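Local coordinates for maleylpyruvate isomerase (Ralstonia sp., PDB 2V6K), which catalyses the glutathione-dependent isomerization of maleylpyruvate to fumarylpyruvate in naphthalene degradation, working as a homodimer of the zeta class of glutathione transferases, at residues D43-L48 with V54-T59; A82-D87 with Q92-L97; C103-I108 with A138-Y143. All coordinates share one frame; numbering follows the deposited sequence.

Contact 1: residues D43-L48 with V54-T59. With TGG (gamma-glutamyl-S-(1,2-dicarboxyethyl)cysteinylglycine), chain C.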
loop_
_atom_site.group_PDB
_atom_site.type_symbol
_atom_site.label_atom_id
_atom_site.label_comp_id
_atom_site.label_asym_id
_atom_site.label_seq_id
_atom_site.Cartn_x
_atom_site.Cartn_y
_atom_site.Cartn_z
ATOM N N ASP A 43 2.663 0.159 -25.476
ATOM C CA ASP A 43 2.376 1.594 -25.469
ATOM C C ASP A 43 0.884 1.913 -25.384
ATOM O O ASP A 43 0.505 2.923 -24.794
ATOM C CB ASP A 43 3.000 2.286 -26.684
ATOM C CG ASP A 43 4.494 2.534 -26.520
ATOM O OD1 ASP A 43 5.007 2.441 -25.384
ATOM O OD2 ASP A 43 5.156 2.836 -27.538
ATOM N N ALA A 44 0.047 1.051 -25.960
ATOM C CA ALA A 44 -1.403 1.249 -25.911
ATOM C C ALA A 44 -1.917 1.281 -24.473
ATOM O O ALA A 44 -2.739 2.130 -24.123
ATOM C CB ALA A 44 -2.128 0.185 -26.721
ATOM N N PHE A 45 -1.427 0.375 -23.632
ATOM C CA PHE A 45 -1.825 0.410 -22.229
ATOM C C PHE A 45 -1.146 1.544 -21.459
ATOM O O PHE A 45 -1.751 2.131 -20.563
ATOM C CB PHE A 45 -1.615 -0.932 -21.529
ATOM C CG PHE A 45 -2.258 -0.992 -20.179
ATOM C CD1 PHE A 45 -3.643 -0.921 -20.052
ATOM C CD2 PHE A 45 -1.486 -1.090 -19.030
ATOM C CE1 PHE A 45 -4.248 -0.954 -18.801
ATOM C CE2 PHE A 45 -2.079 -1.128 -17.775
ATOM C CZ PHE A 45 -3.467 -1.055 -17.660
ATOM N N LYS A 46 0.093 1.870 -21.823
ATOM C CA LYS A 46 0.801 2.992 -21.197
ATOM C C LYS A 46 0.032 4.306 -21.361
ATOM O O LYS A 46 0.008 5.140 -20.453
ATOM C CB LYS A 46 2.216 3.127 -21.765
ATOM C CG LYS A 46 3.131 4.058 -20.978
ATOM C CD LYS A 46 4.528 4.066 -21.568
ATOM C CE LYS A 46 5.483 4.895 -20.729
ATOM N NZ LYS A 46 6.861 4.844 -21.300
ATOM N N ALA A 47 -0.606 4.474 -22.517
ATOM C CA ALA A 47 -1.414 5.661 -22.794
ATOM C C ALA A 47 -2.587 5.795 -21.823
ATOM O O ALA A 47 -3.016 6.908 -21.519
ATOM C CB ALA A 47 -1.910 5.641 -24.235
ATOM N N LEU A 48 -3.098 4.662 -21.347
ATOM C CA LEU A 48 -4.182 4.650 -20.372
ATOM C C LEU A 48 -3.634 4.824 -18.960
ATOM O O LEU A 48 -4.156 5.623 -18.181
ATOM C CB LEU A 48 -4.991 3.352 -20.470
ATOM C CG LEU A 48 -5.723 3.088 -21.792
ATOM C CD1 LEU A 48 -6.084 1.620 -21.911
ATOM C CD2 LEU A 48 -6.963 3.967 -21.939
ATOM N N VAL A 54 -2.136 -3.368 -13.687
ATOM C CA VAL A 54 -3.593 -3.486 -13.601
ATOM C C VAL A 54 -4.041 -3.578 -12.140
ATOM O O VAL A 54 -3.271 -4.013 -11.281
ATOM C CB VAL A 54 -4.150 -4.677 -14.442
ATOM C CG1 VAL A 54 -3.849 -4.480 -15.933
ATOM C CG2 VAL A 54 -3.616 -6.022 -13.942
ATOM N N PRO A 55 -5.283 -3.165 -11.842
ATOM C CA PRO A 55 -6.313 -2.653 -12.739
ATOM C C PRO A 55 -6.248 -1.153 -13.000
ATOM O O PRO A 55 -5.595 -0.410 -12.266
ATOM C CB PRO A 55 -7.597 -2.983 -11.972
ATOM C CG PRO A 55 -7.203 -2.760 -10.536
ATOM C CD PRO A 55 -5.773 -3.262 -10.452
ATOM N N ALA A 56 -6.945 -0.740 -14.055
ATOM C CA ALA A 56 -7.278 0.655 -14.287
ATOM C C ALA A 56 -8.766 0.702 -14.578
ATOM O O ALA A 56 -9.308 -0.204 -15.206
ATOM C CB ALA A 56 -6.481 1.222 -15.449
ATOM N N LEU A 57 -9.426 1.755 -14.112
ATOM C CA LEU A 57 -10.865 1.880 -14.270
ATOM C C LEU A 57 -11.183 3.163 -15.017
ATOM O O LEU A 57 -10.971 4.264 -14.498
ATOM C CB LEU A 57 -11.547 1.853 -12.896
ATOM C CG LEU A 57 -13.079 1.864 -12.881
ATOM C CD1 LEU A 57 -13.650 0.600 -13.518
ATOM C CD2 LEU A 57 -13.595 2.023 -11.462
ATOM N N ASP A 58 -11.683 3.018 -16.241
ATOM C CA ASP A 58 -12.136 4.159 -17.015
ATOM C C ASP A 58 -13.578 4.418 -16.609
ATOM O O ASP A 58 -14.448 3.581 -16.840
ATOM C CB ASP A 58 -12.019 3.861 -18.517
ATOM C CG ASP A 58 -12.457 5.025 -19.394
ATOM O OD1 ASP A 58 -12.959 6.043 -18.872
ATOM O OD2 ASP A 58 -12.305 4.912 -20.627
ATOM N N THR A 59 -13.825 5.569 -15.988
ATOM C CA THR A 59 -15.168 5.913 -15.525
ATOM C C THR A 59 -16.065 6.393 -16.661
ATOM O O THR A 59 -17.279 6.515 -16.491
ATOM C CB THR A 59 -15.132 7.003 -14.436
ATOM O OG1 THR A 59 -14.584 8.208 -14.985
ATOM C CG2 THR A 59 -14.294 6.556 -13.252
HETATM O OC1 TGG C . -3.204 -1.921 -6.160
HETATM C CO1 TGG C . -2.759 -1.408 -7.207
HETATM O OT1 TGG C . -3.473 -1.085 -8.180
HETATM C CA1 TGG C . -1.281 -1.152 -7.278
HETATM N NN1 TGG C . -0.775 -0.745 -5.972
HETATM C CB1 TGG C . -0.532 -2.412 -7.698
HETATM C CG1 TGG C . -0.909 -2.835 -9.108
HETATM C CD1 TGG C . -0.006 -3.900 -9.716
HETATM O OE1 TGG C . 0.875 -4.532 -8.818
HETATM N NN2 TGG C . -0.785 -4.854 -10.444
HETATM C CA2 TGG C . -0.286 -6.148 -10.822
HETATM C CO2 TGG C . 0.492 -5.865 -12.099
HETATM O OC2 TGG C . -0.309 -5.472 -13.186
HETATM N NN3 TGG C . 1.497 -6.831 -12.427
HETATM C CA3 TGG C . 2.138 -6.789 -13.726
HETATM C CO3 TGG C . 3.623 -6.937 -13.559
HETATM O OC3 TGG C . 4.099 -7.067 -12.413
HETATM O OT3 TGG C . 4.310 -6.933 -14.607
HETATM C CB2 TGG C . -1.548 -6.984 -10.918
HETATM S SG2 TGG C . -1.374 -8.562 -11.654
HETATM C CD2 TGG C . -0.431 -9.625 -10.614
HETATM C CE2 TGG C . -1.252 -10.025 -9.411
HETATM O OE2 TGG C . -1.698 -11.191 -9.310
HETATM O OF2 TGG C . -1.478 -9.167 -8.527
HETATM C CF2 TGG C . -0.064 -10.807 -11.511
HETATM C CH2 TGG C . 0.913 -11.774 -10.892
HETATM O OI2 TGG C . 1.559 -11.430 -9.887
HETATM O OJ2 TGG C . 1.025 -12.905 -11.421
#
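Phe45 reaches out from helix 43-48 and sets the far end of its ring on two small apolar groups, Val54 and Ala56, which belong to the chain entering and forming strand 56-58. The leading atom is CZ, which lies 3.9 Å from CG1 of Val54 and 4.4 Å from CB of Ala56. Both methyl groups meet the ring obliquely, and the side chains of Phe45 and Val54 cross at about a right angle. The long reach follows from the first torsion of Phe45, which turns CG anti to the backbone N (chi1 -169°) and carries the ring toward residues 54-56; even the closest alpha carbons, those of Phe45 and Val54, are 9.6 Å apart. His40, a glutathione-binding residue, and Tyr6 of strand 4-7 also touch the Phe45 side chain.

Val54 divides its two branches between protein and ligand. While CG1 meets the phenylalanine, CG2 lies 3.4 Å from OC2 of the bound glutathione adduct. The backbone of the same residue grips the adduct twice: Val54 N donates to OC2 at 2.8 Å, nearly straight at 170°, and the ligand's NN2 donates to Val54 O, again at 2.8 Å and 173°. Thr13 OG1 is a second hydrogen-bonding partner of that carbonyl. Between Val54 and Ala56 stands Pro55, joined through a cis peptide bond; its CB points away from the helix, and Leu5, Thr13, Leu17 and Ser67 are among the side chains it touches.

A backbone paired with the cysteinyl part of glutathione, just ahead of a cis-proline and an antiparallel strand, is the hallmark of the thioredoxin-like N-terminal domain of glutathione transferases and marks their glutathione site.

Contact 2: residues A82-D87 with Q92-L97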
loop_
_atom_site.group_PDB
_atom_site.type_symbol
_atom_site.label_atom_id
_atom_site.label_comp_id
_atom_site.label_asym_id
_atom_site.label_seq_id
_atom_site.Cartn_x
_atom_site.Cartn_y
_atom_site.Cartn_z
ATOM N N ALA A 82 -22.237 -0.180 2.633
ATOM C CA ALA A 82 -20.996 0.411 3.119
ATOM C C ALA A 82 -19.899 -0.643 3.235
ATOM O O ALA A 82 -20.123 -1.718 3.801
ATOM C CB ALA A 82 -21.219 1.086 4.458
ATOM N N LEU A 83 -18.724 -0.329 2.694
ATOM C CA LEU A 83 -17.546 -1.196 2.831
ATOM C C LEU A 83 -16.557 -0.681 3.874
ATOM O O LEU A 83 -15.528 -1.307 4.130
ATOM C CB LEU A 83 -16.852 -1.383 1.480
ATOM C CG LEU A 83 -17.725 -1.970 0.367
ATOM C CD1 LEU A 83 -16.919 -2.149 -0.904
ATOM C CD2 LEU A 83 -18.365 -3.295 0.786
ATOM N N LEU A 84 -16.870 0.463 4.471
ATOM C CA LEU A 84 -16.108 0.979 5.603
ATOM C C LEU A 84 -17.067 1.306 6.729
ATOM O O LEU A 84 -18.181 1.760 6.474
ATOM C CB LEU A 84 -15.333 2.235 5.217
ATOM C CG LEU A 84 -14.060 1.997 4.409
ATOM C CD1 LEU A 84 -13.477 3.319 3.932
ATOM C CD2 LEU A 84 -13.030 1.222 5.236
ATOM N N PRO A 85 -16.650 1.066 7.983
ATOM C CA PRO A 85 -17.513 1.463 9.092
ATOM C C PRO A 85 -17.563 2.977 9.264
ATOM O O PRO A 85 -16.766 3.702 8.663
ATOM C CB PRO A 85 -16.881 0.785 10.312
ATOM C CG PRO A 85 -15.525 0.420 9.917
ATOM C CD PRO A 85 -15.407 0.413 8.428
ATOM N N ALA A 86 -18.501 3.441 10.078
ATOM C CA ALA A 86 -18.759 4.866 10.231
ATOM C C ALA A 86 -17.870 5.543 11.272
ATOM O O ALA A 86 -17.684 6.761 11.228
ATOM C CB ALA A 86 -20.225 5.093 10.556
ATOM N N ASP A 87 -17.322 4.757 12.199
ATOM C CA ASP A 87 -16.553 5.299 13.322
ATOM C C ASP A 87 -15.060 5.329 13.023
ATOM O O ASP A 87 -14.546 4.451 12.330
ATOM C CB ASP A 87 -16.830 4.505 14.602
ATOM C CG ASP A 87 -16.385 3.058 14.502
ATOM O OD1 ASP A 87 -16.935 2.320 13.656
ATOM O OD2 ASP A 87 -15.486 2.660 15.273
ATOM N N GLN A 92 -10.062 3.040 10.884
ATOM C CA GLN A 92 -8.618 2.851 10.943
ATOM C C GLN A 92 -8.247 1.370 10.951
ATOM O O GLN A 92 -7.305 0.964 10.269
ATOM C CB GLN A 92 -8.027 3.589 12.146
ATOM C CG GLN A 92 -6.511 3.833 12.053
ATOM C CD GLN A 92 -5.658 2.618 12.387
ATOM O OE1 GLN A 92 -4.493 2.535 11.974
ATOM N NE2 GLN A 92 -6.215 1.682 13.144
ATOM N N ARG A 93 -8.994 0.561 11.696
ATOM C CA ARG A 93 -8.709 -0.878 11.797
ATOM C C ARG A 93 -8.904 -1.588 10.466
ATOM O O ARG A 93 -8.095 -2.432 10.087
ATOM C CB ARG A 93 -9.585 -1.560 12.859
ATOM C CG ARG A 93 -9.562 -0.916 14.226
ATOM C CD ARG A 93 -8.193 -0.969 14.854
ATOM N NE ARG A 93 -8.176 -0.167 16.075
ATOM C CZ ARG A 93 -7.112 0.030 16.847
ATOM N NH1 ARG A 93 -5.938 -0.519 16.554
ATOM N NH2 ARG A 93 -7.234 0.789 17.922
ATOM N N VAL A 94 -9.989 -1.261 9.767
ATOM C CA VAL A 94 -10.260 -1.869 8.467
ATOM C C VAL A 94 -9.206 -1.436 7.455
ATOM O O VAL A 94 -8.700 -2.259 6.691
ATOM C CB VAL A 94 -11.692 -1.549 7.968
ATOM C CG1 VAL A 94 -11.872 -2.008 6.531
ATOM C CG2 VAL A 94 -12.727 -2.227 8.856
ATOM N N ARG A 95 -8.855 -0.155 7.449
ATOM C CA ARG A 95 -7.783 0.305 6.566
ATOM C C ARG A 95 -6.444 -0.342 6.901
ATOM O O ARG A 95 -5.649 -0.600 6.001
ATOM C CB ARG A 95 -7.665 1.829 6.593
ATOM C CG ARG A 95 -8.786 2.550 5.871
ATOM C CD ARG A 95 -8.488 4.037 5.791
ATOM N NE ARG A 95 -9.463 4.754 4.968
ATOM C CZ ARG A 95 -10.226 5.757 5.385
ATOM N NH1 ARG A 95 -10.147 6.202 6.639
ATOM N NH2 ARG A 95 -11.066 6.327 4.531
ATOM N N ALA A 96 -6.184 -0.599 8.181
ATOM C CA ALA A 96 -4.923 -1.226 8.584
ATOM C C ALA A 96 -4.851 -2.668 8.093
ATOM O O ALA A 96 -3.819 -3.102 7.566
ATOM C CB ALA A 96 -4.735 -1.157 10.090
ATOM N N LEU A 97 -5.944 -3.410 8.255
ATOM C CA LEU A 97 -6.011 -4.782 7.755
ATOM C C LEU A 97 -5.762 -4.807 6.252
ATOM O O LEU A 97 -4.958 -5.602 5.755
ATOM C CB LEU A 97 -7.369 -5.415 8.082
ATOM C CG LEU A 97 -7.590 -5.790 9.551
ATOM C CD1 LEU A 97 -9.048 -6.140 9.795
ATOM C CD2 LEU A 97 -6.683 -6.939 9.976
#
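Val94 receives the linker 82-87 on both of its methyl groups, at the place where a glutathione transferase passes from its thioredoxin-like domain to its all-helical one. CG1, anti to the backbone N (chi1 171°), meets CD2 of Leu84 at 3.7 Å, whereas CG2 meets the proline ring, 3.8 Å from CD of Pro85. The valine thus gives one methyl to each of two consecutive linker residues. The other branch of Leu84 goes to Arg95: CD1 lies against the guanidinium group, the two side chains crossing at about a right angle.

A second shell adds to this packing. Leu164 of helix 164-178 touches both Leu84 and Val94, and Phe158 does the same for Pro85 and Val94, so each pair shares a further apolar neighbour. Glu75 of helix 67-77 accepts a hydrogen bond from Leu83 N. Further along, Asp87 is the N-cap of helix 88-104, its OD2 accepting from Gly90 N. The polar end of Arg95 is committed outside the linker, with NE in a salt bridge to Glu72 of the same chain; with the salt bridge in place, Arg95 NH2 lies 3.9 Å from Leu84 CD1.

Contact 3: residues C103-I108 with A138-Y143. With TGG (gamma-glutamyl-S-(1,2-dicarboxyethyl)cysteinylglycine), chain F; TGG (gamma-glutamyl-S-(1,2-dicarboxyethyl)cysteinylglycine), chain C.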
loop_
_atom_site.group_PDB
_atom_site.type_symbol
_atom_site.label_atom_id
_atom_site.label_comp_id
_atom_site.label_asym_id
_atom_site.label_seq_id
_atom_site.Cartn_x
_atom_site.Cartn_y
_atom_site.Cartn_z
ATOM N N CYS A 103 0.003 -3.249 1.044
ATOM C CA CYS A 103 1.370 -2.727 1.093
ATOM C C CYS A 103 2.391 -3.812 1.339
ATOM O O CYS A 103 3.429 -3.844 0.684
ATOM C CB CYS A 103 1.520 -1.687 2.209
ATOM S SG CYS A 103 0.465 -0.231 2.079
ATOM N N ASP A 104 2.109 -4.690 2.294
ATOM C CA ASP A 104 3.179 -5.503 2.871
ATOM C C ASP A 104 3.190 -6.965 2.445
ATOM O O ASP A 104 4.068 -7.719 2.874
ATOM C CB ASP A 104 3.172 -5.389 4.397
ATOM C CG ASP A 104 3.263 -3.955 4.880
ATOM O OD1 ASP A 104 3.776 -3.080 4.146
ATOM O OD2 ASP A 104 2.790 -3.719 6.008
ATOM N N ILE A 105 2.224 -7.370 1.627
ATOM C CA ILE A 105 2.241 -8.711 1.046
ATOM C C ILE A 105 2.187 -8.656 -0.471
ATOM O O ILE A 105 3.154 -9.026 -1.152
ATOM C CB ILE A 105 1.103 -9.627 1.558
ATOM C CG1 ILE A 105 1.040 -9.655 3.090
ATOM C CG2 ILE A 105 1.322 -11.036 1.021
ATOM C CD1 ILE A 105 -0.164 -10.424 3.621
ATOM N N HIS A 106 1.061 -8.188 -1.009
ATOM C CA HIS A 106 0.835 -8.272 -2.444
ATOM C C HIS A 106 1.988 -7.734 -3.316
ATOM O O HIS A 106 2.406 -8.404 -4.266
ATOM C CB HIS A 106 -0.482 -7.606 -2.868
ATOM C CG HIS A 106 -0.536 -7.402 -4.338
ATOM N ND1 HIS A 106 -0.047 -6.263 -4.944
ATOM C CD2 HIS A 106 -0.866 -8.256 -5.335
ATOM C CE1 HIS A 106 -0.114 -6.412 -6.255
ATOM N NE2 HIS A 106 -0.606 -7.610 -6.516
ATOM N N PRO A 107 2.473 -6.511 -3.044
ATOM C CA PRO A 107 3.471 -5.956 -3.965
ATOM C C PRO A 107 4.765 -6.744 -4.020
ATOM O O PRO A 107 5.458 -6.715 -5.042
ATOM C CB PRO A 107 3.724 -4.547 -3.410
ATOM C CG PRO A 107 2.446 -4.227 -2.657
ATOM C CD PRO A 107 2.084 -5.530 -2.010
ATOM N N ILE A 108 5.089 -7.441 -2.939
ATOM C CA ILE A 108 6.370 -8.142 -2.837
ATOM C C ILE A 108 6.395 -9.378 -3.727
ATOM O O ILE A 108 7.472 -9.826 -4.148
ATOM C CB ILE A 108 6.656 -8.594 -1.380
ATOM C CG1 ILE A 108 6.233 -7.549 -0.337
ATOM C CG2 ILE A 108 8.128 -8.946 -1.218
ATOM C CD1 ILE A 108 6.930 -6.227 -0.474
ATOM N N ALA A 138 4.359 -13.911 6.959
ATOM C CA ALA A 138 4.601 -12.803 7.876
ATOM C C ALA A 138 3.361 -11.914 7.972
ATOM O O ALA A 138 2.937 -11.539 9.072
ATOM C CB ALA A 138 5.816 -11.990 7.436
ATOM N N GLY A 139 2.776 -11.587 6.825
ATOM C CA GLY A 139 1.592 -10.733 6.795
ATOM C C GLY A 139 0.377 -11.399 7.409
ATOM O O GLY A 139 -0.364 -10.763 8.157
ATOM N N PHE A 140 0.175 -12.675 7.093
ATOM C CA PHE A 140 -0.932 -13.437 7.667
ATOM C C PHE A 140 -0.760 -13.665 9.172
ATOM O O PHE A 140 -1.746 -13.687 9.898
ATOM C CB PHE A 140 -1.125 -14.763 6.930
ATOM C CG PHE A 140 -1.894 -14.652 5.631
ATOM C CD1 PHE A 140 -2.237 -13.413 5.074
ATOM C CD2 PHE A 140 -2.260 -15.805 4.953
ATOM C CE1 PHE A 140 -2.946 -13.342 3.875
ATOM C CE2 PHE A 140 -2.975 -15.747 3.757
ATOM C CZ PHE A 140 -3.311 -14.515 3.212
ATOM N N ASP A 141 0.476 -13.828 9.651
ATOM C CA ASP A 141 0.700 -13.887 11.104
ATOM C C ASP A 141 0.068 -12.665 11.775
ATOM O O ASP A 141 -0.646 -12.795 12.773
ATOM C CB ASP A 141 2.192 -13.932 11.461
ATOM C CG ASP A 141 2.841 -15.276 11.188
ATOM O OD1 ASP A 141 2.140 -16.287 10.993
ATOM O OD2 ASP A 141 4.094 -15.311 11.173
ATOM N N ALA A 142 0.333 -11.484 11.219
ATOM C CA ALA A 142 -0.165 -10.239 11.793
ATOM C C ALA A 142 -1.672 -10.095 11.622
ATOM O O ALA A 142 -2.369 -9.730 12.567
ATOM C CB ALA A 142 0.558 -9.046 11.190
ATOM N N TYR A 143 -2.167 -10.373 10.415
ATOM C CA TYR A 143 -3.591 -10.253 10.109
ATOM C C TYR A 143 -4.396 -11.184 11.020
ATOM O O TYR A 143 -5.388 -10.764 11.637
ATOM C CB TYR A 143 -3.817 -10.589 8.631
ATOM C CG TYR A 143 -5.099 -10.083 8.017
ATOM C CD1 TYR A 143 -5.077 -9.068 7.073
ATOM C CD2 TYR A 143 -6.331 -10.644 8.352
ATOM C CE1 TYR A 143 -6.243 -8.615 6.480
ATOM C CE2 TYR A 143 -7.511 -10.186 7.770
ATOM C CZ TYR A 143 -7.452 -9.167 6.835
ATOM O OH TYR A 143 -8.601 -8.698 6.241
HETATM O OC1 TGG F . 3.328 1.848 6.131
HETATM C CO1 TGG F . 3.358 0.973 7.019
HETATM O OT1 TGG F . 3.273 1.233 8.238
HETATM C CA1 TGG F . 3.501 -0.462 6.598
HETATM N NN1 TGG F . 2.744 -0.674 5.373
HETATM C CB1 TGG F . 4.968 -0.805 6.332
HETATM C CG1 TGG F . 5.790 -0.717 7.612
HETATM C CD1 TGG F . 7.185 -1.311 7.497
HETATM O OE1 TGG F . 7.595 -1.623 6.187
HETATM N NN2 TGG F . 8.132 -0.476 8.170
HETATM C CA2 TGG F . 9.556 -0.562 7.967
HETATM C CO2 TGG F . 9.963 -1.721 8.864
HETATM O OC2 TGG F . 9.863 -1.442 10.245
HETATM N NN3 TGG F . 11.182 -2.376 8.492
HETATM C CA3 TGG F . 11.828 -3.293 9.403
HETATM C CO3 TGG F . 12.238 -4.526 8.649
HETATM O OC3 TGG F . 12.038 -4.588 7.416
HETATM O OT3 TGG F . 12.764 -5.441 9.321
HETATM C CB2 TGG F . 10.049 0.828 8.320
HETATM S SG2 TGG F . 11.778 1.056 8.448
HETATM C CD2 TGG F . 12.547 0.873 6.874
HETATM C CE2 TGG F . 12.262 2.072 6.003
HETATM O OE2 TGG F . 13.167 2.899 5.749
HETATM O OF2 TGG F . 11.108 2.232 5.543
HETATM C CF2 TGG F . 14.032 0.718 7.198
HETATM C CH2 TGG F . 14.890 0.364 6.008
HETATM O OI2 TGG F . 14.355 -0.071 4.969
HETATM O OJ2 TGG F . 16.127 0.527 6.117
HETATM O OC1 TGG C . -3.204 -1.921 -6.160
HETATM C CO1 TGG C . -2.759 -1.408 -7.207
HETATM O OT1 TGG C . -3.473 -1.085 -8.180
HETATM C CA1 TGG C . -1.281 -1.152 -7.278
HETATM N NN1 TGG C . -0.775 -0.745 -5.972
HETATM C CB1 TGG C . -0.532 -2.412 -7.698
HETATM C CG1 TGG C . -0.909 -2.835 -9.108
HETATM C CD1 TGG C . -0.006 -3.900 -9.716
HETATM O OE1 TGG C . 0.875 -4.532 -8.818
HETATM N NN2 TGG C . -0.785 -4.854 -10.444
HETATM C CA2 TGG C . -0.286 -6.148 -10.822
HETATM C CO2 TGG C . 0.492 -5.865 -12.099
HETATM O OC2 TGG C . -0.309 -5.472 -13.186
HETATM N NN3 TGG C . 1.497 -6.831 -12.427
HETATM C CA3 TGG C . 2.138 -6.789 -13.726
HETATM C CO3 TGG C . 3.623 -6.937 -13.559
HETATM O OC3 TGG C . 4.099 -7.067 -12.413
HETATM O OT3 TGG C . 4.310 -6.933 -14.607
HETATM C CB2 TGG C . -1.548 -6.984 -10.918
HETATM S SG2 TGG C . -1.374 -8.562 -11.654
HETATM C CD2 TGG C . -0.431 -9.625 -10.614
HETATM C CE2 TGG C . -1.252 -10.025 -9.411
HETATM O OE2 TGG C . -1.698 -11.191 -9.310
HETATM O OF2 TGG C . -1.478 -9.167 -8.527
HETATM C CF2 TGG C . -0.064 -10.807 -11.511
HETATM C CH2 TGG C . 0.913 -11.774 -10.892
HETATM O OI2 TGG C . 1.559 -11.430 -9.887
HETATM O OJ2 TGG C . 1.025 -12.905 -11.421
#
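Ile105 meets Gly139 and Phe140 of helix 125-149 in a buried contact, flanked in its own segment by two residues that reach ligands in opposite subunits' sites. First in sequence comes Cys103, whose CB approaches the amino nitrogen NN1 of the adduct bound by the second subunit. Asp104 holds that amino group directly: its OD1 accepts from NN1 at 2.9 Å, and OD2 makes a weak second bond at 3.1 Å. Gln66 and Gln51 of the second subunit donate to OD2, which would help to hold the carboxylate in position.

Ile105 then turns toward the helix. With CG1 anti to its carbonyl carbon (chi1 -51°) and CD1 extended beyond it (chi2 174°), the chain ends at Gly139 CA, 3.6 Å from CD1. The glycine presents bare backbone here, and CD1 comes right up to its alpha carbon. The same methyl meets CD1 of Phe140 at 3.9 Å, obliquely to the ring, with the two side chains crossing at about a right angle. Ile136 and Gln172 also touch Ile105.

His106 faces the ligand of its own subunit. NE2 donates to the carboxylate oxygen OF2 at 2.7 Å (152°), with OF2 at the edge of the imidazole and near its plane; OE1 of the adduct lies in the ring plane 3.3 Å from CE1.

The chemistry thus separates by residue: apolar packing seats Ile105, while its neighbours offer an acceptor to the amino end of one glutathione adduct and a donor to the dicarboxyethyl group of the other.

Contacts 1, 2 and 3 follow one another in series along the chain. Contact 1 lies in the N-terminal domain with its four-stranded mixed sheet, contact 2 at the passage into the helical domain, and contact 3 inside that domain. Helix 88-104 joins the last two: their centres are about 18 Å apart, and they touch where Leu97 O packs on Tyr143 CE1. Contact 1 is more remote, its centre about 28 Å from contact 2 and 26 Å from contact 3, yet it and contact 3 both touch the same bound adduct. The active site is therefore assembled across domains, and Asp104 extends it across the dimer.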